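Local coordinates for protein 4-hydroxyphenylpyruvate dioxygenase (Pseudomonas putida, PDB 5HMQ) that catalyses the metal-dependent dehydration of 3-dehydroshikimate to protocatechuate, a shared intermediate of quinate and shikimate degradation, at residues 134-138 with 150-154; 166-172 with 220-225; 178-182 with 228-232; 190-195 with 237-242; 214-218 with 456-460. All coordinates share one frame. Residue numbers count along the deposited sequence, not the author numbering.

Interaction 1 of 5, residues 134-138 with 150-154; sequences GYEAL and VWNLV. With MG (magnesium ion), chain K.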
# COMPACT_ATOMS: atom_id res chain seq x y z
N GLY C 134 -4.47 -13.41 31.95
CA GLY C 134 -4.07 -14.37 30.94
C GLY C 134 -2.59 -14.28 30.65
O GLY C 134 -2.11 -13.23 30.20
N TYR C 135 -1.86 -15.36 30.89
CA TYR C 135 -0.40 -15.37 30.82
C TYR C 135 0.04 -15.89 29.45
O TYR C 135 -0.31 -17.02 29.08
CB TYR C 135 0.18 -16.21 31.95
CG TYR C 135 1.68 -16.12 32.12
CD1 TYR C 135 2.34 -14.89 32.03
CD2 TYR C 135 2.44 -17.24 32.42
CE1 TYR C 135 3.71 -14.81 32.20
CE2 TYR C 135 3.81 -17.17 32.59
CZ TYR C 135 4.44 -15.95 32.48
OH TYR C 135 5.80 -15.87 32.66
N GLU C 136 0.80 -15.08 28.72
CA GLU C 136 1.27 -15.42 27.38
C GLU C 136 2.79 -15.45 27.37
O GLU C 136 3.44 -14.54 27.89
CB GLU C 136 0.77 -14.40 26.35
CG GLU C 136 1.32 -14.63 24.94
CD GLU C 136 1.20 -13.41 24.06
OE1 GLU C 136 0.62 -13.51 22.96
OE2 GLU C 136 1.68 -12.33 24.47
N ALA C 137 3.35 -16.49 26.77
CA ALA C 137 4.80 -16.60 26.59
C ALA C 137 5.20 -15.91 25.29
O ALA C 137 4.69 -16.25 24.21
CB ALA C 137 5.25 -18.06 26.57
N LEU C 138 6.09 -14.93 25.39
CA LEU C 138 6.75 -14.40 24.21
C LEU C 138 7.85 -15.36 23.79
O LEU C 138 8.57 -15.91 24.63
CB LEU C 138 7.33 -13.01 24.48
CG LEU C 138 6.32 -11.95 24.92
CD1 LEU C 138 7.03 -10.64 25.24
CD2 LEU C 138 5.25 -11.74 23.86
N VAL C 150 4.35 -21.91 30.42
CA VAL C 150 3.23 -21.11 30.91
C VAL C 150 2.26 -21.98 31.69
O VAL C 150 1.87 -21.66 32.82
CB VAL C 150 2.53 -20.39 29.74
CG1 VAL C 150 1.14 -19.92 30.16
CG2 VAL C 150 3.36 -19.23 29.27
N TRP C 151 1.85 -23.11 31.10
CA TRP C 151 0.92 -24.00 31.78
C TRP C 151 1.53 -24.58 33.05
O TRP C 151 0.83 -24.76 34.05
CB TRP C 151 0.47 -25.12 30.84
CG TRP C 151 -0.30 -26.21 31.53
CD1 TRP C 151 -0.02 -27.54 31.51
CD2 TRP C 151 -1.46 -26.05 32.35
NE1 TRP C 151 -0.94 -28.23 32.27
CE2 TRP C 151 -1.83 -27.33 32.80
CE3 TRP C 151 -2.23 -24.95 32.76
CZ2 TRP C 151 -2.94 -27.55 33.62
CZ3 TRP C 151 -3.32 -25.16 33.58
CH2 TRP C 151 -3.67 -26.45 34.00
N ASN C 152 2.83 -24.86 33.03
CA ASN C 152 3.50 -25.35 34.23
C ASN C 152 3.34 -24.36 35.38
O ASN C 152 3.00 -24.75 36.50
CB ASN C 152 4.99 -25.58 33.95
CG ASN C 152 5.72 -26.21 35.13
OD1 ASN C 152 5.11 -26.59 36.12
ND2 ASN C 152 7.04 -26.27 35.03
N LEU C 153 3.57 -23.07 35.11
CA LEU C 153 3.46 -22.07 36.17
C LEU C 153 2.01 -21.80 36.53
O LEU C 153 1.68 -21.64 37.71
CB LEU C 153 4.16 -20.78 35.73
CG LEU C 153 5.66 -20.90 35.43
CD1 LEU C 153 6.22 -19.58 34.90
CD2 LEU C 153 6.42 -21.34 36.67
N VAL C 154 1.13 -21.72 35.53
CA VAL C 154 -0.28 -21.45 35.80
C VAL C 154 -0.90 -22.59 36.60
O VAL C 154 -1.69 -22.37 37.53
CB VAL C 154 -1.04 -21.21 34.48
CG1 VAL C 154 -2.54 -21.18 34.72
CG2 VAL C 154 -0.58 -19.91 33.84
MG MG K . 0.27 -12.41 21.26
O HOH W 1 -0.17 -10.88 22.51
O HOH W 2 2.09 -11.65 21.13
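Strand 132-136 and helix 147-157 belong to one beta-alpha-beta unit of the TIM barrel, and here the C-terminal end of the strand packs against the helix that follows it. The short axes of 134-136 and 150-154 approach to 9.3 Å, with 145° between their directions, roughly antiparallel, as expected when the chain turns back over the barrel wall. Gly134 holds its place in the sheet through backbone hydrogen bonds to Val98 and Val100 of the preceding strand. Tyr135 points outward to the helix and supplies most of the strand's share of the contact: its CE2 lies 4.1 Å from Leu153 CD1, while Val154 CG2 sits at the ring edge, near the ring plane. The phenol hydroxyl is hydrogen-bonded to Glu69. Glu136, with the alternation of a strand, points the other way, into the barrel, where its OE1 binds the magnesium ion at 2.1 Å; it is an experimentally established ligand of the catalytic divalent metal. Beyond the strand end, Ala137 turns back to the helix and sets its CB 3.5 Å from Val150 CG2. Val150 thus straddles the strand end, its other methyl, CG1, lying 3.7 Å from Tyr135 CD2 and 3.4 Å from the carbonyl O of Tyr135.

Interaction 2 of 5, residues 166-172 with 220-225; sequences LDSFHTL and MDMAGF. With MG (magnesium ion), chain K.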
# COMPACT_ATOMS: atom_id res chain seq x y z
N LEU C 166 -2.82 -18.40 24.50
CA LEU C 166 -2.06 -19.06 23.45
C LEU C 166 -1.97 -18.17 22.22
O LEU C 166 -2.96 -17.55 21.81
CB LEU C 166 -2.69 -20.40 23.07
CG LEU C 166 -2.78 -21.46 24.18
CD1 LEU C 166 -3.61 -22.65 23.73
CD2 LEU C 166 -1.39 -21.90 24.61
N ASP C 167 -0.77 -18.12 21.63
CA ASP C 167 -0.48 -17.30 20.47
C ASP C 167 0.21 -18.19 19.44
O ASP C 167 1.32 -18.67 19.68
CB ASP C 167 0.41 -16.11 20.85
CG ASP C 167 0.71 -15.18 19.68
OD1 ASP C 167 1.10 -15.66 18.60
OD2 ASP C 167 0.56 -13.95 19.86
N SER C 168 -0.45 -18.38 18.29
CA SER C 168 0.05 -19.35 17.32
C SER C 168 1.44 -18.99 16.81
O SER C 168 2.24 -19.89 16.53
CB SER C 168 -0.93 -19.48 16.15
OG SER C 168 -1.06 -18.26 15.45
N PHE C 169 1.75 -17.71 16.68
CA PHE C 169 3.08 -17.35 16.19
C PHE C 169 4.16 -17.70 17.20
O PHE C 169 5.19 -18.28 16.85
CB PHE C 169 3.16 -15.86 15.83
CG PHE C 169 4.50 -15.46 15.30
CD1 PHE C 169 5.54 -15.13 16.16
CD2 PHE C 169 4.74 -15.44 13.93
CE1 PHE C 169 6.79 -14.80 15.67
CE2 PHE C 169 5.99 -15.09 13.44
CZ PHE C 169 7.01 -14.77 14.31
N HIS C 170 3.95 -17.33 18.47
CA HIS C 170 4.98 -17.57 19.48
C HIS C 170 5.28 -19.05 19.63
O HIS C 170 6.42 -19.43 19.95
CB HIS C 170 4.55 -16.98 20.82
CG HIS C 170 4.55 -15.48 20.85
ND1 HIS C 170 5.67 -14.73 20.56
CD2 HIS C 170 3.57 -14.59 21.15
CE1 HIS C 170 5.38 -13.44 20.67
NE2 HIS C 170 4.11 -13.33 21.02
N THR C 171 4.29 -19.91 19.40
CA THR C 171 4.51 -21.35 19.49
C THR C 171 5.15 -21.90 18.22
O THR C 171 6.14 -22.63 18.28
CB THR C 171 3.19 -22.07 19.78
OG1 THR C 171 2.72 -21.68 21.08
CG2 THR C 171 3.38 -23.58 19.74
N LEU C 172 4.58 -21.57 17.06
CA LEU C 172 5.04 -22.17 15.81
C LEU C 172 6.33 -21.54 15.27
O LEU C 172 7.04 -22.20 14.51
CB LEU C 172 3.94 -22.08 14.75
CG LEU C 172 2.67 -22.87 15.06
CD1 LEU C 172 1.70 -22.83 13.89
CD2 LEU C 172 3.00 -24.30 15.43
N MSE C 220 2.44 -21.20 8.10
CA MSE C 220 2.33 -21.93 9.36
C MSE C 220 1.05 -22.77 9.37
O MSE C 220 0.09 -22.46 8.67
CB MSE C 220 2.34 -20.98 10.55
CG MSE C 220 3.70 -20.36 10.82
SE MSE C 220 3.66 -19.01 12.22
CE MSE C 220 5.58 -18.81 12.51
N ASP C 221 1.06 -23.84 10.17
CA ASP C 221 -0.05 -24.78 10.22
C ASP C 221 -1.03 -24.30 11.29
O ASP C 221 -0.98 -24.72 12.45
CB ASP C 221 0.46 -26.19 10.51
CG ASP C 221 -0.64 -27.23 10.47
OD1 ASP C 221 -1.73 -26.94 9.93
OD2 ASP C 221 -0.42 -28.35 10.97
N MSE C 222 -1.94 -23.42 10.88
CA MSE C 222 -2.92 -22.82 11.78
C MSE C 222 -3.90 -23.85 12.33
O MSE C 222 -4.17 -23.89 13.53
CB MSE C 222 -3.70 -21.73 11.04
CG MSE C 222 -2.81 -20.64 10.47
SE MSE C 222 -2.46 -19.24 11.75
CE MSE C 222 -0.69 -19.65 12.34
N ALA C 223 -4.43 -24.68 11.43
CA ALA C 223 -5.40 -25.70 11.84
C ALA C 223 -4.76 -26.70 12.80
O ALA C 223 -5.42 -27.17 13.73
CB ALA C 223 -5.97 -26.41 10.61
N GLY C 224 -3.49 -27.02 12.59
CA GLY C 224 -2.79 -27.91 13.50
C GLY C 224 -2.53 -27.31 14.86
O GLY C 224 -2.20 -28.04 15.80
N PHE C 225 -2.66 -25.99 14.99
CA PHE C 225 -2.53 -25.31 16.27
C PHE C 225 -3.87 -25.18 16.98
O PHE C 225 -3.95 -25.35 18.20
CB PHE C 225 -1.90 -23.92 16.06
CG PHE C 225 -1.63 -23.18 17.34
CD1 PHE C 225 -0.48 -23.42 18.07
CD2 PHE C 225 -2.52 -22.22 17.80
CE1 PHE C 225 -0.23 -22.74 19.24
CE2 PHE C 225 -2.27 -21.53 18.97
CZ PHE C 225 -1.12 -21.79 19.69
MG MG K . 0.27 -12.41 21.26
O HOH W 2 2.09 -11.65 21.13
O HOH W 1 -0.17 -10.88 22.51
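The backbones come closest at Ser168 and Phe225, whose CA atoms are 6.6 Å apart, and again at Leu172 and Met220, 7.0 Å apart. In 166-172 a strand passes directly into helix 168-172, with Asp167 as its N-cap: Asp167 OD1 accepts weak bonds from Phe169 N at 2.9 Å and from His170 N at 3.3 Å. Asp221 similarly caps the helix of the other segment, its OD1 taking the N of Gly224 at 3.2 Å and also forming a salt bridge with Arg273. The Phe225 ring lies against the strand-to-helix junction of 166-172, with Ser168 CA over its face in a CH-pi contact (3.6 Å to the centroid) and Thr171 CB 3.5 Å from its CE1. This is the outer layer of the TIM barrel, while Asp167 faces inward and binds magnesium through OD2 at 2.1 Å, an oxygen also hydrogen-bonded to Arg212; His170 NE2 is hydrogen-bonded to metal-bound water 2 (2.6 Å). Leu172 CD1 packs 3.9 Å from CB of Met220, a selenomethionine whose SE makes an oblique Met-aromatic contact with Phe169, 5.1 Å from the ring centroid.

Interaction 3 of 5, residues 178-182 with 228-232; sequences PSAIR and PILAT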
# COMPACT_ATOMS: atom_id res chain seq x y z
N PRO C 178 2.28 -28.26 19.23
CA PRO C 178 1.05 -27.87 19.93
C PRO C 178 0.27 -29.04 20.50
O PRO C 178 -0.80 -28.82 21.10
CB PRO C 178 0.25 -27.17 18.83
CG PRO C 178 0.66 -27.88 17.58
CD PRO C 178 2.13 -28.19 17.77
N SER C 179 0.75 -30.27 20.34
CA SER C 179 -0.05 -31.44 20.68
C SER C 179 -0.37 -31.51 22.17
O SER C 179 -1.47 -31.89 22.56
CB SER C 179 0.67 -32.72 20.23
OG SER C 179 -0.18 -33.84 20.34
N ALA C 180 0.59 -31.13 23.02
CA ALA C 180 0.38 -31.20 24.46
C ALA C 180 -0.66 -30.21 24.97
O ALA C 180 -0.97 -30.24 26.17
CB ALA C 180 1.71 -30.97 25.20
N ILE C 181 -1.19 -29.33 24.12
CA ILE C 181 -2.26 -28.43 24.56
C ILE C 181 -3.49 -29.21 25.00
O ILE C 181 -4.19 -28.78 25.93
CB ILE C 181 -2.59 -27.42 23.44
CG1 ILE C 181 -1.42 -26.47 23.20
CG2 ILE C 181 -3.84 -26.62 23.78
CD1 ILE C 181 -1.57 -25.62 21.95
N ARG C 182 -3.76 -30.36 24.39
CA ARG C 182 -4.96 -31.12 24.75
C ARG C 182 -4.95 -31.57 26.21
O ARG C 182 -6.02 -31.86 26.76
CB ARG C 182 -5.17 -32.32 23.83
CG ARG C 182 -3.99 -33.24 23.61
CD ARG C 182 -4.39 -34.35 22.64
NE ARG C 182 -4.86 -33.84 21.35
CZ ARG C 182 -4.10 -33.65 20.28
NH1 ARG C 182 -2.81 -33.93 20.31
NH2 ARG C 182 -4.65 -33.18 19.16
N PRO C 228 -5.63 -28.95 18.65
CA PRO C 228 -5.47 -29.36 20.06
C PRO C 228 -6.18 -28.45 21.04
O PRO C 228 -6.61 -28.91 22.10
CB PRO C 228 -3.95 -29.33 20.26
CG PRO C 228 -3.36 -29.38 18.89
CD PRO C 228 -4.33 -28.64 18.03
N ILE C 229 -6.32 -27.16 20.70
CA ILE C 229 -7.03 -26.23 21.58
C ILE C 229 -8.49 -26.65 21.74
O ILE C 229 -9.01 -26.74 22.86
CB ILE C 229 -6.92 -24.80 21.04
CG1 ILE C 229 -5.47 -24.33 21.06
CG2 ILE C 229 -7.80 -23.85 21.84
CD1 ILE C 229 -5.25 -23.00 20.37
N LEU C 230 -9.16 -26.94 20.63
CA LEU C 230 -10.57 -27.31 20.69
C LEU C 230 -10.78 -28.68 21.32
O LEU C 230 -11.87 -28.94 21.86
CB LEU C 230 -11.20 -27.27 19.30
CG LEU C 230 -11.19 -25.91 18.60
CD1 LEU C 230 -11.71 -26.02 17.17
CD2 LEU C 230 -12.00 -24.89 19.38
N ALA C 231 -9.78 -29.56 21.27
CA ALA C 231 -9.90 -30.86 21.91
C ALA C 231 -10.03 -30.75 23.43
O ALA C 231 -10.57 -31.66 24.06
CB ALA C 231 -8.70 -31.74 21.56
N THR C 232 -9.56 -29.65 24.02
CA THR C 232 -9.67 -29.45 25.46
C THR C 232 -11.08 -29.09 25.90
O THR C 232 -11.35 -29.10 27.10
CB THR C 232 -8.72 -28.34 25.92
OG1 THR C 232 -9.25 -27.06 25.52
CG2 THR C 232 -7.35 -28.51 25.29
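Two pieces of the outer layer of the TIM barrel meet here, the end of helix 222-231 and the 3-10 turn at 179-182 that precedes strand 189-194. Pro228, where the helix is kinked, packs against that turn and the residue before it. Its CB approaches the carbonyl O of Pro178 to 3.3 Å and Ile181 CB to 4.0 Å, and CG lies 4.2 Å from Pro178 CB; the backbones are also close, with the CA atoms of Pro228 and Arg182 5.0 Å apart. Over the pyrrolidine ring folds the Arg182 side chain, presenting one face of its guanidinium to Pro228 CB, so an exposed charged group shields an apolar one. Ile229 directs its CA-to-CB bond away, yet its CG1 still reaches Ile181 CG2 at 3.9 Å; both isoleucines also touch Leu166 of the barrel wall, which joins this contact to the apolar layer between sheet and helices. Ala231 adds a peripheral methyl, its CB 4.2 Å from Arg182 CB. At Thr232, OG1 donates to the carbonyl O of Ile229 at 2.7 Å, and CG2 rests 3.2 Å from the carbonyl O of Ile181.

Interaction 4 of 5, residues 190-195 with 237-242; sequences FFVQMA and PLSLEI. With MG (magnesium ion), chain K.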
# COMPACT_ATOMS: atom_id res chain seq x y z
N PHE C 190 -7.59 -19.09 28.59
CA PHE C 190 -8.42 -17.89 28.63
C PHE C 190 -8.57 -17.19 27.29
O PHE C 190 -9.55 -16.47 27.10
CB PHE C 190 -7.87 -16.89 29.65
CG PHE C 190 -8.15 -17.26 31.08
CD1 PHE C 190 -8.82 -18.43 31.40
CD2 PHE C 190 -7.76 -16.41 32.11
CE1 PHE C 190 -9.08 -18.76 32.72
CE2 PHE C 190 -8.02 -16.74 33.43
CZ PHE C 190 -8.68 -17.91 33.74
N PHE C 191 -7.63 -17.38 26.36
CA PHE C 191 -7.65 -16.59 25.13
C PHE C 191 -6.74 -17.24 24.11
O PHE C 191 -5.71 -17.82 24.46
CB PHE C 191 -7.21 -15.15 25.40
CG PHE C 191 -7.84 -14.14 24.49
CD1 PHE C 191 -9.10 -13.63 24.77
CD2 PHE C 191 -7.19 -13.72 23.35
CE1 PHE C 191 -9.68 -12.70 23.93
CE2 PHE C 191 -7.77 -12.79 22.51
CZ PHE C 191 -9.02 -12.28 22.79
N VAL C 192 -7.11 -17.12 22.84
CA VAL C 192 -6.35 -17.69 21.73
C VAL C 192 -6.16 -16.60 20.68
O VAL C 192 -7.14 -16.03 20.19
CB VAL C 192 -7.04 -18.91 21.12
CG1 VAL C 192 -6.30 -19.37 19.87
CG2 VAL C 192 -7.13 -20.04 22.13
N GLN C 193 -4.90 -16.32 20.35
CA GLN C 193 -4.55 -15.37 19.30
C GLN C 193 -3.99 -16.15 18.11
O GLN C 193 -2.99 -16.86 18.26
CB GLN C 193 -3.52 -14.35 19.79
CG GLN C 193 -3.98 -13.47 20.93
CD GLN C 193 -2.88 -12.55 21.40
OE1 GLN C 193 -1.70 -12.92 21.40
NE2 GLN C 193 -3.24 -11.33 21.80
N MSE C 194 -4.62 -16.01 16.96
CA MSE C 194 -4.10 -16.61 15.74
C MSE C 194 -3.28 -15.59 14.97
O MSE C 194 -3.71 -14.46 14.77
CB MSE C 194 -5.23 -17.15 14.86
CG MSE C 194 -6.15 -18.14 15.56
SE MSE C 194 -5.24 -19.70 16.30
CE MSE C 194 -4.49 -20.45 14.67
N ALA C 195 -2.08 -16.00 14.54
CA ALA C 195 -1.23 -15.15 13.72
C ALA C 195 -0.40 -16.04 12.81
O ALA C 195 0.36 -16.88 13.30
CB ALA C 195 -0.32 -14.27 14.59
N PRO C 237 -12.93 -17.04 23.27
CA PRO C 237 -12.69 -16.18 22.11
C PRO C 237 -11.61 -16.74 21.20
O PRO C 237 -10.62 -17.32 21.65
CB PRO C 237 -12.27 -14.84 22.73
CG PRO C 237 -12.77 -14.89 24.14
CD PRO C 237 -12.67 -16.33 24.54
N LEU C 238 -11.81 -16.55 19.89
CA LEU C 238 -10.83 -16.86 18.85
C LEU C 238 -10.45 -15.56 18.16
O LEU C 238 -11.30 -14.94 17.50
CB LEU C 238 -11.38 -17.87 17.84
CG LEU C 238 -10.42 -18.23 16.70
CD1 LEU C 238 -9.26 -19.08 17.19
CD2 LEU C 238 -11.18 -18.90 15.57
N SER C 239 -9.19 -15.15 18.28
CA SER C 239 -8.80 -13.79 17.94
C SER C 239 -7.64 -13.79 16.95
O SER C 239 -7.08 -14.83 16.59
CB SER C 239 -8.43 -12.99 19.19
OG SER C 239 -8.33 -11.61 18.88
N LEU C 240 -7.29 -12.58 16.52
CA LEU C 240 -6.23 -12.32 15.55
C LEU C 240 -5.33 -11.23 16.10
O LEU C 240 -5.82 -10.20 16.58
CB LEU C 240 -6.82 -11.87 14.21
CG LEU C 240 -7.73 -12.86 13.49
CD1 LEU C 240 -8.50 -12.14 12.40
CD2 LEU C 240 -6.92 -14.00 12.91
N GLU C 241 -4.02 -11.43 16.01
CA GLU C 241 -3.06 -10.42 16.47
C GLU C 241 -1.97 -10.28 15.41
O GLU C 241 -1.08 -11.13 15.30
CB GLU C 241 -2.46 -10.76 17.83
CG GLU C 241 -1.62 -9.62 18.40
CD GLU C 241 -0.82 -10.03 19.62
OE1 GLU C 241 -0.39 -11.20 19.70
OE2 GLU C 241 -0.61 -9.17 20.51
N ILE C 242 -2.05 -9.21 14.63
CA ILE C 242 -1.01 -8.81 13.68
C ILE C 242 -0.48 -7.46 14.14
O ILE C 242 -1.20 -6.67 14.75
CB ILE C 242 -1.60 -8.71 12.25
CG1 ILE C 242 -2.22 -10.04 11.84
CG2 ILE C 242 -0.55 -8.26 11.24
CD1 ILE C 242 -1.33 -11.22 12.06
MG MG K . 0.27 -12.41 21.26
O HOH W 1 -0.17 -10.88 22.51
O HOH W 2 2.09 -11.65 21.13
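Parallel strands 189-194 and 238-240, the seventh and eighth of the TIM barrel, are joined by three backbone hydrogen bonds. Ser239 uses both of its peptide groups: its N donates to Val192 O (2.9 Å) and its O accepts from Met194 N (2.8 Å). Glu241 N then donates to Met194 O at 3.3 Å, the carbonyl that also receives a CA-H...O contact from Leu240 CA at 3.4 Å. Inside the barrel, Gln193 OE1 and Glu241 OE1 bind magnesium at 2.0 and 2.1 Å. These two oxygens lie 2.8 Å from one another because the cation holds both; both residues are experimentally established ligands of the catalytic metal. Metal-bound water 1 donates to Glu241 OE2 (2.7 Å) and accepts a weak bond from Gln193 NE2 (3.2 Å). Gln63 also bonds to Glu241 OE2, while Glu32 serves both Gln193 NE2 and Ser239 OG. On the opposite sheet face, Met194 CG, in a selenomethionine, meets Leu238 CD1 at 3.6 Å. There Leu238 and Leu240 lie against helix 252-276, Val192 and Met194 against helix 222-231, and Leu238 is hydrogen-bonded through its backbone to Gln4, near the first strand.

Interaction 5 of 5, residues 214-218 with 456-460; sequences FPGQG and DSWVL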
# COMPACT_ATOMS: atom_id res chain seq x y z
N PHE C 214 -2.62 -12.83 8.40
CA PHE C 214 -3.82 -13.57 8.77
C PHE C 214 -3.69 -15.05 8.40
O PHE C 214 -2.96 -15.40 7.47
CB PHE C 214 -5.04 -12.97 8.09
CG PHE C 214 -5.39 -11.60 8.57
CD1 PHE C 214 -5.36 -11.30 9.93
CD2 PHE C 214 -5.78 -10.61 7.69
CE1 PHE C 214 -5.69 -10.04 10.39
CE2 PHE C 214 -6.11 -9.34 8.14
CZ PHE C 214 -6.06 -9.05 9.49
N PRO C 215 -4.36 -15.92 9.15
CA PRO C 215 -4.32 -17.36 8.85
C PRO C 215 -4.61 -17.66 7.39
O PRO C 215 -5.61 -17.21 6.83
CB PRO C 215 -5.40 -17.94 9.77
CG PRO C 215 -5.46 -17.00 10.92
CD PRO C 215 -5.13 -15.63 10.37
N GLY C 216 -3.71 -18.42 6.77
CA GLY C 216 -3.81 -18.75 5.37
C GLY C 216 -2.93 -17.91 4.47
O GLY C 216 -2.65 -18.33 3.34
N GLN C 217 -2.49 -16.75 4.94
CA GLN C 217 -1.61 -15.88 4.16
C GLN C 217 -0.14 -16.19 4.36
O GLN C 217 0.69 -15.69 3.60
CB GLN C 217 -1.88 -14.41 4.52
CG GLN C 217 -3.31 -13.97 4.22
CD GLN C 217 -3.60 -12.55 4.68
OE1 GLN C 217 -2.98 -12.06 5.63
NE2 GLN C 217 -4.54 -11.89 4.02
N GLY C 218 0.21 -17.00 5.36
CA GLY C 218 1.59 -17.41 5.56
C GLY C 218 1.74 -18.89 5.30
O GLY C 218 0.98 -19.46 4.51
N ASP C 456 -1.26 -10.65 -0.18
CA ASP C 456 -1.80 -11.53 0.86
C ASP C 456 -3.32 -11.57 0.80
O ASP C 456 -3.93 -12.62 1.05
CB ASP C 456 -1.31 -11.10 2.25
CG ASP C 456 0.16 -11.39 2.45
OD1 ASP C 456 0.70 -12.27 1.74
OD2 ASP C 456 0.77 -10.77 3.35
N SER C 457 -3.96 -10.44 0.48
CA SER C 457 -5.41 -10.43 0.34
C SER C 457 -5.86 -11.29 -0.83
O SER C 457 -6.85 -12.02 -0.73
CB SER C 457 -5.90 -8.99 0.17
OG SER C 457 -7.31 -8.92 0.29
N TRP C 458 -5.13 -11.23 -1.95
CA TRP C 458 -5.44 -12.10 -3.08
C TRP C 458 -5.22 -13.57 -2.73
O TRP C 458 -5.99 -14.44 -3.15
CB TRP C 458 -4.60 -11.72 -4.30
CG TRP C 458 -5.15 -10.58 -5.10
CD1 TRP C 458 -5.03 -9.25 -4.81
CD2 TRP C 458 -5.88 -10.66 -6.33
NE1 TRP C 458 -5.65 -8.50 -5.78
CE2 TRP C 458 -6.18 -9.34 -6.73
CE3 TRP C 458 -6.32 -11.72 -7.13
CZ2 TRP C 458 -6.89 -9.06 -7.89
CZ3 TRP C 458 -7.03 -11.44 -8.28
CH2 TRP C 458 -7.31 -10.11 -8.65
N VAL C 459 -4.16 -13.86 -1.98
CA VAL C 459 -3.88 -15.24 -1.59
C VAL C 459 -5.04 -15.81 -0.78
O VAL C 459 -5.53 -16.91 -1.05
CB VAL C 459 -2.55 -15.32 -0.81
CG1 VAL C 459 -2.39 -16.70 -0.18
CG2 VAL C 459 -1.38 -15.01 -1.72
N LEU C 460 -5.48 -15.06 0.23
CA LEU C 460 -6.61 -15.51 1.05
C LEU C 460 -7.89 -15.59 0.22
O LEU C 460 -8.72 -16.47 0.44
CB LEU C 460 -6.79 -14.58 2.25
CG LEU C 460 -8.00 -14.85 3.14
CD1 LEU C 460 -7.98 -16.28 3.65
CD2 LEU C 460 -8.01 -13.87 4.30
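Between 214-218 and 456-460, at the junction of the TIM-barrel and dioxygenase-like domains, there is one hydrogen bond, and it is weak: Gln217 NE2 donates to Asp456 O over 3.1 Å, at an angle of 122°. That carbonyl already accepts the helical bond from Leu460 N at 3.0 Å. The other end of the amide serves its own segment, Gln217 OE1 receiving the N of Phe214 at 2.9 Å. The backbone bond from Gln217 N to Phe214 O (2.9 Å) closes the type II beta turn of residues 214-217, and the side-chain bond braces it; Gly216 takes a positive phi suited to glycine. Gly216 O is hydrogen-bonded to Lys463, further along the same helix.

Van der Waals contacts make up the rest between the two segments. The Gln217 side chain runs across the helix, its CD 3.6 Å from Asp456 CB and its NE2 3.9 Å from Leu460 CB. Val459 CG1 approaches Gly216 O to 3.9 Å, and Leu460 CD1 comes within 4.1 Å of Pro215 O.

Asp456 forms salt bridges with Arg486 and with Arg505 of the second subunit, so this helix takes part in the homodimer as well as the domain junction. On the barrel side, Phe214 and Pro215 rest on Leu240 of strand 238-240 and on Ser262 of helix 252-276. That same helix supplies Asp258, hydrogen-bonded to Ser457, and touches Leu460 through Ser262, giving helix 455-465 a second foothold on the barrel.

In the fold
Interactions 1, 2 and 4 converge on one magnesium ion, contributing Glu136, Asp167, and Gln193 with Glu241, while waters 1 and 2 complete its six ligands. Glu136 OE1 is 3.1 Å from Asp167 OD2 and 2.9 Å from Gln193 OE1, although the centres of interactions 1 and 4 are about 15 Å apart. Interaction 3 continues interaction 2 along helix 222-231, Leu166 CD1 meeting Ile229 CG1 at 3.7 Å, with the Ile229 side chain about 12 Å from the ion. Interaction 5 connects the barrel to the other domain: Pro215 CD packs 3.5 Å from Leu240 CD2 of interaction 4, with the Pro215 side chain about 13 Å from the metal.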